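Local coordinates for DUF4973 domain-containing protein (Bacteroides thetaiotaomicron, PDB 4QNI) that is of unknown function but is probably a two-domain auxiliary nutrient-binding protein of this gut bacterium, at residues V29-R33 with V210-Q214; G179-V185 with R307-T313; E283-I289 with L314-I320. Residues are numbered along the deposited sequence.

Contact 1 of 3, residues V29-R33 with V210-Q214; sequences VPYSR and VIDEQ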
loop_
_atom_site.group_PDB
_atom_site.type_symbol
_atom_site.label_atom_id
_atom_site.label_comp_id
_atom_site.label_asym_id
_atom_site.label_seq_id
_atom_site.Cartn_x
_atom_site.Cartn_y
_atom_site.Cartn_z
ATOM N N VAL A 29 20.547 -16.746 -15.382
ATOM C CA VAL A 29 21.886 -16.868 -15.962
ATOM C C VAL A 29 21.863 -18.014 -16.993
ATOM O O VAL A 29 21.400 -19.093 -16.646
ATOM C CB VAL A 29 22.963 -17.135 -14.853
ATOM C CG1 VAL A 29 24.370 -17.066 -15.427
ATOM C CG2 VAL A 29 22.813 -16.206 -13.654
ATOM N N PRO A 30 22.330 -17.844 -18.246
ATOM C CA PRO A 30 22.287 -18.990 -19.174
ATOM C C PRO A 30 23.138 -20.117 -18.615
ATOM O O PRO A 30 24.181 -19.829 -18.034
ATOM C CB PRO A 30 22.838 -18.438 -20.500
ATOM C CG PRO A 30 23.469 -17.180 -20.177
ATOM C CD PRO A 30 22.917 -16.648 -18.875
ATOM N N TYR A 31 22.656 -21.383 -18.709
ATOM C CA TYR A 31 23.393 -22.538 -18.192
ATOM C C TYR A 31 24.773 -22.574 -18.861
ATOM O O TYR A 31 25.779 -22.773 -18.186
ATOM C CB TYR A 31 22.603 -23.824 -18.391
ATOM C CG TYR A 31 23.407 -25.066 -18.083
ATOM C CD1 TYR A 31 23.595 -25.491 -16.769
ATOM C CD2 TYR A 31 23.976 -25.826 -19.107
ATOM C CE1 TYR A 31 24.350 -26.630 -16.478
ATOM C CE2 TYR A 31 24.726 -26.964 -18.828
ATOM C CZ TYR A 31 24.907 -27.365 -17.510
ATOM O OH TYR A 31 25.622 -28.503 -17.220
ATOM N N SER A 32 24.803 -22.298 -20.162
ATOM C CA SER A 32 25.999 -22.172 -20.968
ATOM C C SER A 32 26.033 -20.799 -21.634
ATOM O O SER A 32 25.065 -20.387 -22.262
ATOM C CB SER A 32 26.069 -23.273 -22.031
ATOM O OG SER A 32 26.284 -24.551 -21.470
ATOM N N ARG A 33 27.136 -20.094 -21.482
ATOM C CA ARG A 33 27.362 -18.822 -22.157
ATOM C C ARG A 33 27.998 -19.101 -23.520
ATOM O O ARG A 33 29.060 -19.729 -23.607
ATOM C CB ARG A 33 28.254 -17.892 -21.307
ATOM C CG ARG A 33 28.482 -16.516 -21.923
ATOM C CD ARG A 33 27.200 -15.700 -21.980
ATOM N NE ARG A 33 26.746 -15.289 -20.651
ATOM C CZ ARG A 33 25.678 -14.531 -20.435
ATOM N NH1 ARG A 33 24.892 -14.172 -21.448
ATOM N NH2 ARG A 33 25.354 -14.168 -19.200
ATOM N N VAL A 210 16.886 -26.488 -14.520
ATOM C CA VAL A 210 17.975 -26.991 -15.378
ATOM C C VAL A 210 18.770 -28.132 -14.715
ATOM O O VAL A 210 19.067 -28.084 -13.513
ATOM C CB VAL A 210 18.924 -25.842 -15.782
ATOM C CG1 VAL A 210 20.148 -26.361 -16.516
ATOM C CG2 VAL A 210 18.199 -24.850 -16.645
ATOM N N ILE A 211 19.130 -29.146 -15.535
ATOM C CA ILE A 211 20.040 -30.252 -15.189
ATOM C C ILE A 211 21.282 -30.035 -16.047
ATOM O O ILE A 211 22.393 -29.897 -15.525
ATOM C CB ILE A 211 19.422 -31.664 -15.313
ATOM C CG1 ILE A 211 18.436 -31.882 -14.139
ATOM C CG2 ILE A 211 20.542 -32.744 -15.317
ATOM C CD1 ILE A 211 17.716 -33.243 -14.113
ATOM N N ASP A 212 21.078 -29.975 -17.356
ATOM C CA ASP A 212 22.102 -29.642 -18.341
ATOM C C ASP A 212 21.406 -28.908 -19.515
ATOM O O ASP A 212 20.279 -28.419 -19.333
ATOM C CB ASP A 212 22.919 -30.872 -18.768
ATOM C CG ASP A 212 22.137 -32.019 -19.383
ATOM O OD1 ASP A 212 21.060 -31.757 -19.993
ATOM O OD2 ASP A 212 22.639 -33.168 -19.332
ATOM N N GLU A 213 22.059 -28.791 -20.677
ATOM C CA GLU A 213 21.508 -28.075 -21.843
ATOM C C GLU A 213 20.227 -28.667 -22.424
ATOM O O GLU A 213 19.444 -27.925 -23.023
ATOM C CB GLU A 213 22.519 -28.037 -22.988
ATOM C CG GLU A 213 23.711 -27.151 -22.738
ATOM C CD GLU A 213 24.743 -27.144 -23.853
ATOM O OE1 GLU A 213 24.579 -27.886 -24.850
ATOM O OE2 GLU A 213 25.708 -26.358 -23.740
ATOM N N GLN A 214 20.047 -29.988 -22.310
ATOM C CA GLN A 214 18.914 -30.692 -22.937
ATOM C C GLN A 214 18.041 -31.399 -21.919
ATOM O O GLN A 214 17.210 -32.248 -22.289
ATOM C CB GLN A 214 19.463 -31.744 -23.937
ATOM C CG GLN A 214 20.194 -31.146 -25.136
ATOM C CD GLN A 214 19.287 -30.276 -25.989
ATOM O OE1 GLN A 214 19.679 -29.183 -26.418
ATOM N NE2 GLN A 214 18.046 -30.733 -26.253
HETATM O O HOH W 1 25.281 -30.687 -15.498
#

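Contact 2 of 3, residues G179-V185 with R307-T313; sequences GITNKVV and RYHVKGT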
loop_
_atom_site.group_PDB
_atom_site.type_symbol
_atom_site.label_atom_id
_atom_site.label_comp_id
_atom_site.label_asym_id
_atom_site.label_seq_id
_atom_site.Cartn_x
_atom_site.Cartn_y
_atom_site.Cartn_z
ATOM N N GLY A 179 -2.650 -27.317 -18.407
ATOM C CA GLY A 179 -2.931 -28.510 -19.202
ATOM C C GLY A 179 -2.548 -29.821 -18.537
ATOM O O GLY A 179 -2.633 -30.876 -19.161
ATOM N N ILE A 180 -2.126 -29.782 -17.270
ATOM C CA ILE A 180 -1.753 -30.987 -16.543
ATOM C C ILE A 180 -2.812 -31.297 -15.527
ATOM O O ILE A 180 -3.146 -30.420 -14.727
ATOM C CB ILE A 180 -0.354 -30.857 -15.860
ATOM C CG1 ILE A 180 0.799 -30.802 -16.892
ATOM C CG2 ILE A 180 -0.130 -31.998 -14.845
ATOM C CD1 ILE A 180 1.006 -32.080 -17.718
ATOM N N THR A 181 -3.313 -32.542 -15.514
ATOM C CA THR A 181 -4.248 -32.959 -14.473
ATOM C C THR A 181 -3.500 -33.865 -13.492
ATOM O O THR A 181 -2.507 -34.523 -13.867
ATOM C CB THR A 181 -5.535 -33.619 -15.004
ATOM O OG1 THR A 181 -5.238 -34.801 -15.752
ATOM C CG2 THR A 181 -6.411 -32.662 -15.791
ATOM N N ASN A 182 -3.950 -33.846 -12.226
ATOM C CA ASN A 182 -3.455 -34.694 -11.146
ATOM C C ASN A 182 -4.649 -35.415 -10.559
ATOM O O ASN A 182 -5.511 -34.786 -9.934
ATOM C CB ASN A 182 -2.708 -33.878 -10.076
ATOM C CG ASN A 182 -1.423 -33.264 -10.547
ATOM O OD1 ASN A 182 -0.373 -33.877 -10.495
ATOM N ND2 ASN A 182 -1.470 -32.042 -11.023
ATOM N N LYS A 183 -4.746 -36.718 -10.817
ATOM C CA LYS A 183 -5.840 -37.538 -10.315
ATOM C C LYS A 183 -5.272 -38.590 -9.375
ATOM O O LYS A 183 -4.097 -38.908 -9.495
ATOM C CB LYS A 183 -6.618 -38.178 -11.485
ATOM C CG LYS A 183 -7.426 -37.162 -12.283
ATOM C CD LYS A 183 -7.897 -37.740 -13.590
ATOM C CE LYS A 183 -8.846 -36.811 -14.303
ATOM N NZ LYS A 183 -10.061 -37.535 -14.759
ATOM N N VAL A 184 -6.080 -39.095 -8.420
ATOM C CA VAL A 184 -5.664 -40.096 -7.447
ATOM C C VAL A 184 -6.175 -41.475 -7.888
ATOM O O VAL A 184 -7.372 -41.643 -8.146
ATOM C CB VAL A 184 -6.158 -39.725 -6.009
ATOM C CG1 VAL A 184 -5.866 -40.835 -4.991
ATOM C CG2 VAL A 184 -5.573 -38.394 -5.535
ATOM N N VAL A 185 -5.274 -42.470 -7.935
ATOM C CA VAL A 185 -5.631 -43.850 -8.259
ATOM C C VAL A 185 -6.238 -44.462 -6.983
ATOM O O VAL A 185 -5.555 -44.647 -5.981
ATOM C CB VAL A 185 -4.446 -44.667 -8.831
ATOM C CG1 VAL A 185 -4.866 -46.111 -9.114
ATOM C CG2 VAL A 185 -3.895 -44.013 -10.097
ATOM N N ARG A 307 -1.365 -42.527 -4.510
ATOM C CA ARG A 307 -0.900 -42.755 -5.873
ATOM C C ARG A 307 -1.544 -41.761 -6.840
ATOM O O ARG A 307 -2.764 -41.767 -7.040
ATOM C CB ARG A 307 -1.159 -44.194 -6.307
ATOM C CG ARG A 307 -0.549 -44.499 -7.662
ATOM C CD ARG A 307 -0.245 -45.970 -7.786
ATOM N NE ARG A 307 0.515 -46.287 -8.994
ATOM C CZ ARG A 307 1.831 -46.159 -9.116
ATOM N NH1 ARG A 307 2.556 -45.684 -8.107
ATOM N NH2 ARG A 307 2.434 -46.507 -10.243
ATOM N N TYR A 308 -0.712 -40.899 -7.435
ATOM C CA TYR A 308 -1.182 -39.893 -8.383
ATOM C C TYR A 308 -0.951 -40.285 -9.809
ATOM O O TYR A 308 0.058 -40.917 -10.117
ATOM C CB TYR A 308 -0.478 -38.557 -8.146
ATOM C CG TYR A 308 -0.948 -37.840 -6.906
ATOM C CD1 TYR A 308 -2.121 -37.094 -6.915
ATOM C CD2 TYR A 308 -0.209 -37.888 -5.729
ATOM C CE1 TYR A 308 -2.550 -36.411 -5.786
ATOM C CE2 TYR A 308 -0.631 -37.211 -4.588
ATOM C CZ TYR A 308 -1.805 -36.471 -4.621
ATOM O OH TYR A 308 -2.250 -35.788 -3.514
ATOM N N HIS A 309 -1.895 -39.893 -10.681
ATOM C CA HIS A 309 -1.803 -39.986 -12.119
ATOM C C HIS A 309 -1.661 -38.557 -12.648
ATOM O O HIS A 309 -2.582 -37.750 -12.531
ATOM C CB HIS A 309 -2.988 -40.733 -12.752
ATOM C CG HIS A 309 -2.820 -41.003 -14.225
ATOM N ND1 HIS A 309 -3.843 -41.557 -14.974
ATOM C CD2 HIS A 309 -1.751 -40.800 -15.038
ATOM C CE1 HIS A 309 -3.370 -41.667 -16.208
ATOM N NE2 HIS A 309 -2.119 -41.215 -16.295
ATOM N N VAL A 310 -0.480 -38.240 -13.170
ATOM C CA VAL A 310 -0.118 -36.929 -13.730
ATOM C C VAL A 310 -0.172 -37.074 -15.241
ATOM O O VAL A 310 0.488 -37.965 -15.782
ATOM C CB VAL A 310 1.283 -36.508 -13.216
ATOM C CG1 VAL A 310 1.695 -35.136 -13.749
ATOM C CG2 VAL A 310 1.333 -36.562 -11.686
ATOM N N LYS A 311 -0.977 -36.231 -15.927
ATOM C CA LYS A 311 -1.174 -36.375 -17.365
ATOM C C LYS A 311 -1.543 -35.057 -18.052
ATOM O O LYS A 311 -2.262 -34.242 -17.475
ATOM C CB LYS A 311 -2.291 -37.410 -17.599
ATOM C CG LYS A 311 -2.519 -37.846 -19.024
ATOM C CD LYS A 311 -3.656 -38.813 -19.060
ATOM C CE LYS A 311 -4.077 -39.181 -20.456
ATOM N NZ LYS A 311 -5.174 -40.193 -20.438
ATOM N N GLY A 312 -1.076 -34.887 -19.296
ATOM C CA GLY A 312 -1.377 -33.711 -20.082
ATOM C C GLY A 312 -0.231 -33.046 -20.811
ATOM O O GLY A 312 0.757 -33.682 -21.222
ATOM N N THR A 313 -0.410 -31.733 -21.001
ATOM C CA THR A 313 0.476 -30.842 -21.726
ATOM C C THR A 313 1.073 -29.821 -20.795
ATOM O O THR A 313 0.362 -29.248 -19.966
ATOM C CB THR A 313 -0.333 -30.123 -22.840
ATOM O OG1 THR A 313 -0.975 -31.093 -23.633
ATOM C CG2 THR A 313 0.531 -29.225 -23.761
HETATM O O HOH W 2 0.057 -26.779 -18.920
HETATM O O HOH W 3 -4.395 -37.040 -14.533
HETATM O O HOH W 4 -3.809 -44.385 -3.652
#

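Contact 3 of 3, residues E283-I289 with L314-I320; sequences EHRYVII and LTLSRDI. With EDO (1,2-ethanediol), chain F; EDO (1,2-ethanediol), chain J.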
loop_
_atom_site.group_PDB
_atom_site.type_symbol
_atom_site.label_atom_id
_atom_site.label_comp_id
_atom_site.label_asym_id
_atom_site.label_seq_id
_atom_site.Cartn_x
_atom_site.Cartn_y
_atom_site.Cartn_z
ATOM N N GLU A 283 8.662 -11.007 -29.067
ATOM C CA GLU A 283 8.412 -12.351 -29.555
ATOM C C GLU A 283 8.080 -13.275 -28.376
ATOM O O GLU A 283 8.808 -13.305 -27.386
ATOM C CB GLU A 283 9.657 -12.827 -30.330
ATOM C CG GLU A 283 9.695 -14.300 -30.708
ATOM C CD GLU A 283 11.003 -14.738 -31.345
ATOM O OE1 GLU A 283 12.080 -14.337 -30.847
ATOM O OE2 GLU A 283 10.950 -15.480 -32.351
ATOM N N HIS A 284 6.968 -14.008 -28.496
ATOM C CA HIS A 284 6.552 -15.017 -27.530
ATOM C C HIS A 284 7.064 -16.354 -28.033
ATOM O O HIS A 284 6.662 -16.781 -29.121
ATOM C CB HIS A 284 5.017 -15.049 -27.378
ATOM C CG HIS A 284 4.401 -13.742 -26.989
ATOM N ND1 HIS A 284 4.553 -13.217 -25.714
ATOM C CD2 HIS A 284 3.628 -12.906 -27.713
ATOM C CE1 HIS A 284 3.888 -12.079 -25.713
ATOM N NE2 HIS A 284 3.306 -11.856 -26.888
ATOM N N ARG A 285 7.999 -16.978 -27.294
ATOM C CA ARG A 285 8.534 -18.295 -27.660
ATOM C C ARG A 285 7.889 -19.299 -26.754
ATOM O O ARG A 285 7.739 -19.057 -25.551
ATOM C CB ARG A 285 10.068 -18.362 -27.591
ATOM C CG ARG A 285 10.740 -17.502 -28.655
ATOM C CD ARG A 285 11.679 -18.296 -29.550
ATOM N NE ARG A 285 13.059 -18.240 -29.070
ATOM C CZ ARG A 285 13.957 -17.332 -29.445
ATOM N NH1 ARG A 285 13.635 -16.392 -30.321
ATOM N NH2 ARG A 285 15.190 -17.369 -28.952
ATOM N N TYR A 286 7.478 -20.407 -27.321
ATOM C CA TYR A 286 6.787 -21.442 -26.573
ATOM C C TYR A 286 7.482 -22.766 -26.636
ATOM O O TYR A 286 7.972 -23.152 -27.694
ATOM C CB TYR A 286 5.357 -21.614 -27.111
ATOM C CG TYR A 286 4.541 -20.343 -27.047
ATOM C CD1 TYR A 286 4.028 -19.879 -25.837
ATOM C CD2 TYR A 286 4.286 -19.595 -28.192
ATOM C CE1 TYR A 286 3.247 -18.726 -25.775
ATOM C CE2 TYR A 286 3.527 -18.425 -28.138
ATOM C CZ TYR A 286 3.005 -17.999 -26.927
ATOM O OH TYR A 286 2.249 -16.858 -26.841
ATOM N N VAL A 287 7.507 -23.475 -25.509
ATOM C CA VAL A 287 7.981 -24.848 -25.471
ATOM C C VAL A 287 6.743 -25.646 -25.114
ATOM O O VAL A 287 6.203 -25.446 -24.027
ATOM C CB VAL A 287 9.183 -25.118 -24.534
ATOM C CG1 VAL A 287 9.556 -26.608 -24.545
ATOM C CG2 VAL A 287 10.387 -24.258 -24.923
ATOM N N ILE A 288 6.237 -26.484 -26.028
ATOM C CA ILE A 288 5.046 -27.273 -25.719
ATOM C C ILE A 288 5.441 -28.736 -25.527
ATOM O O ILE A 288 6.009 -29.325 -26.437
ATOM C CB ILE A 288 3.987 -27.092 -26.835
ATOM C CG1 ILE A 288 3.519 -25.610 -26.872
ATOM C CG2 ILE A 288 2.801 -28.069 -26.678
ATOM C CD1 ILE A 288 2.688 -25.252 -28.047
ATOM N N ILE A 289 5.134 -29.333 -24.371
ATOM C CA ILE A 289 5.442 -30.765 -24.160
ATOM C C ILE A 289 4.130 -31.498 -24.132
ATOM O O ILE A 289 3.300 -31.222 -23.280
ATOM C CB ILE A 289 6.317 -31.075 -22.896
ATOM C CG1 ILE A 289 7.594 -30.201 -22.838
ATOM C CG2 ILE A 289 6.658 -32.589 -22.795
ATOM C CD1 ILE A 289 8.254 -30.205 -21.430
ATOM N N LEU A 314 2.362 -29.560 -20.985
ATOM C CA LEU A 314 3.145 -28.515 -20.335
ATOM C C LEU A 314 3.423 -27.442 -21.368
ATOM O O LEU A 314 3.772 -27.776 -22.498
ATOM C CB LEU A 314 4.469 -29.073 -19.814
ATOM C CG LEU A 314 4.437 -29.908 -18.561
ATOM C CD1 LEU A 314 5.756 -30.664 -18.410
ATOM C CD2 LEU A 314 4.183 -29.030 -17.337
ATOM N N THR A 315 3.257 -26.173 -21.015
ATOM C CA THR A 315 3.527 -25.060 -21.923
ATOM C C THR A 315 4.325 -24.010 -21.190
ATOM O O THR A 315 3.887 -23.490 -20.157
ATOM C CB THR A 315 2.238 -24.442 -22.530
ATOM O OG1 THR A 315 1.421 -25.468 -23.092
ATOM C CG2 THR A 315 2.538 -23.362 -23.603
ATOM N N LEU A 316 5.494 -23.706 -21.736
ATOM C CA LEU A 316 6.375 -22.666 -21.275
ATOM C C LEU A 316 6.365 -21.536 -22.279
ATOM O O LEU A 316 6.584 -21.782 -23.454
ATOM C CB LEU A 316 7.799 -23.209 -21.122
ATOM C CG LEU A 316 8.880 -22.173 -20.725
ATOM C CD1 LEU A 316 8.691 -21.713 -19.296
ATOM C CD2 LEU A 316 10.308 -22.726 -21.005
ATOM N N SER A 317 6.145 -20.309 -21.822
ATOM C CA SER A 317 6.228 -19.107 -22.662
ATOM C C SER A 317 7.424 -18.248 -22.196
ATOM O O SER A 317 7.704 -18.140 -21.010
ATOM C CB SER A 317 4.930 -18.305 -22.628
ATOM O OG SER A 317 4.590 -17.926 -21.309
ATOM N N ARG A 318 8.134 -17.688 -23.132
ATOM C CA ARG A 318 9.295 -16.864 -22.869
ATOM C C ARG A 318 9.205 -15.660 -23.776
ATOM O O ARG A 318 9.046 -15.815 -24.988
ATOM C CB ARG A 318 10.579 -17.679 -23.103
ATOM C CG ARG A 318 11.813 -16.991 -22.621
ATOM C CD ARG A 318 13.062 -17.810 -22.842
ATOM N NE ARG A 318 13.229 -18.885 -21.863
ATOM C CZ ARG A 318 14.281 -19.700 -21.850
ATOM N NH1 ARG A 318 15.263 -19.545 -22.735
ATOM N NH2 ARG A 318 14.354 -20.685 -20.962
ATOM N N ASP A 319 9.273 -14.467 -23.206
ATOM C CA ASP A 319 9.168 -13.262 -24.008
ATOM C C ASP A 319 10.520 -12.747 -24.319
ATOM O O ASP A 319 11.327 -12.516 -23.418
ATOM C CB ASP A 319 8.307 -12.202 -23.312
ATOM C CG ASP A 319 6.908 -12.712 -23.027
ATOM O OD1 ASP A 319 6.283 -13.279 -23.955
ATOM O OD2 ASP A 319 6.490 -12.663 -21.849
ATOM N N ILE A 320 10.778 -12.600 -25.619
ATOM C CA ILE A 320 12.038 -12.136 -26.174
ATOM C C ILE A 320 11.811 -10.777 -26.782
ATOM O O ILE A 320 11.050 -10.641 -27.736
ATOM C CB ILE A 320 12.612 -13.148 -27.216
ATOM C CG1 ILE A 320 12.507 -14.650 -26.777
ATOM C CG2 ILE A 320 14.008 -12.752 -27.700
ATOM C CD1 ILE A 320 13.305 -15.113 -25.606
HETATM C C1 EDO F . 13.542 -21.232 -26.352
HETATM O O1 EDO F . 12.336 -21.336 -25.610
HETATM C C2 EDO F . 14.107 -19.789 -26.237
HETATM O O2 EDO F . 15.312 -19.662 -26.993
HETATM C C1 EDO J . 10.285 -18.301 -16.193
HETATM O O1 EDO J . 10.057 -17.117 -15.419
HETATM C C2 EDO J . 9.263 -18.466 -17.375
HETATM O O2 EDO J . 9.650 -17.804 -18.620
#

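Contact 1 of 3, residues V29-R33 with V210-Q214
Tyr31 lays its ring against the backbone of the 210-214 turn. CA of Asp212 sits over one face of the ring, 4.0 Å from its centroid and 25° off the normal. This is a CH-pi contact. Further along the ring, CD1 of Tyr31 meets CG1 of Val210 at 3.6 Å, an apolar contact between buried side chains. CE2 of Tyr31 lies 3.7 Å from N of Glu213. The ring thus follows the turn from Val210 to Glu213. Its hydroxyl reaches the turn through water 1. That water donates to OH of Tyr31 at 2.8 Å and to O of Ile211 at 3.0 Å. The same hydroxyl is hydrogen-bonded to Glu45.

The direct polar link is next door. Ser32 OG donates to Glu213 OE2 at 3.0 Å. Glu213 OE2 also bonds to Tyr40 OH, and Ser32 OG to the backbone N of Gly46, so the pair is part of a wider polar cluster. The CA-to-CB bond of Asp212 points away overall, though its CB lies 3.9 Å from OH of Tyr31. Asp212 OD1 accepts from N of Gln214 at 3.1 Å, forming an Asx turn, and also bonds to Thr215.

The contact joins the two domains of the chain. Segment 29-33 begins in the last residues of strand 24-30. Val29, and Tyr31 just past the strand end, bond through their backbones to Phe168 of strand 160-168. Segment 210-214 is the turn between strands 205-210 and 215-219 of the large C-terminal sheet, which here meets the N-terminal domain.

Contact 2 of 3, residues G179-V185 with R307-T313
Gly179 opens the pairing with its carbonyl, which accepts from N of Thr313 at 3.0 Å. Water 2 bridges the same end, from N of Gly179 to O of Thr313. Ile180 faces Gly312 in a non-hydrogen-bonded pair. Gly312 has phi/psi of 134/-152, and the chain turns a corner there. At these angles a CB would be jammed against the preceding carbonyl and O of Gly179, so glycine is needed. Ile180 CG2 packs on Val310 CG1 at 3.8 Å.

Thr181 pairs with Lys311 by two backbone bonds: Thr181 N to Lys311 O, 2.8 Å, and Lys311 N to Thr181 O, 3.1 Å. Water 3 joins Thr181 OG1 to O of His309. Asn182 lies on the same face as Val310, with its OD1 3.4 Å from Val310 CG2. Its ND2 bonds to the carbonyl of Ile201.

Lys183 forms the next hydrogen-bonded pair with His309, at 2.9 Å from Lys183 N to His309 O and 2.7 Å from His309 N to Lys183 O. The His309 ring stacks on Tyr295 and bonds to Asp293 and Glu196. Val184 rests CG2 on CE1 of Tyr308 at 3.6 Å. At Val185, N donates to Arg307 O at 2.8 Å, and water 4 links Val185 O to Arg307 N.

This is regular antiparallel pairing inside the ten-stranded C-terminal sheet. Apart from a weak, unsettled one from Thr181 OG1, all direct hydrogen bonds between the strands are backbone to backbone. The pairing depends little on side-chain identity, except at Gly312. The polar ends of Asn182 and His309 instead tie in neighbouring parts.

Contact 3 of 3, residues E283-I289 with L314-I320
His284 and Asp319 make a very short hydrogen bond, 2.5 Å from ND1 to OD1, across a non-hydrogen-bonded pair. The carboxylate lies at the ring edge, near its plane. On its other side the ring bonds through NE2 to Asp276.

The backbone pairing is fully regular. Glu283, Arg285, Val287 and Ile289 each exchange two hydrogen bonds with Ile320, Arg318, Leu316 and Leu314, respectively. One example is Ile320 N to Glu283 O at 2.7 Å. These strands are the two arms of the long beta hairpin 282-298/306-321 in the C-terminal sheet.

The side chains of those four pairs share one face. Ile289 CD1 touches Leu314 CD1 at 3.9 Å, and Tyr175 packs on this apolar end. Toward the other end, Arg285 NH1 forms a salt bridge with Glu283 OE1 at 2.6 Å, and its guanidinium lies over Ile320 CG1. Arg285 NH2 bonds O2 of a 1,2-ethanediol at 3.0 Å, probably from the crystallisation liquor, and also forms a salt bridge with Glu327.

In the fold
From the N terminus, strand 24-30 leads into the first half of contact 1. The chain completes the N-terminal domain, enters the C-terminal one and passes 179-185 before returning at 210-214. Contact 1 closes there, over 176 intervening residues, and ties the two domains together. Contact 2 opened inside that loop and closes only at 307-313, so the two cross. Contact 3 opens at 283-289 and closes at 314-320, directly after contact 2, which it also crosses. Contacts 2 and 3 share strand 306-321 and touch where Thr313 packs on Ile288 and Ile289. Together they place 306-321 between 180-188 and 282-298. Contacts 1 and 3 follow in series, with centres about 17 Å apart.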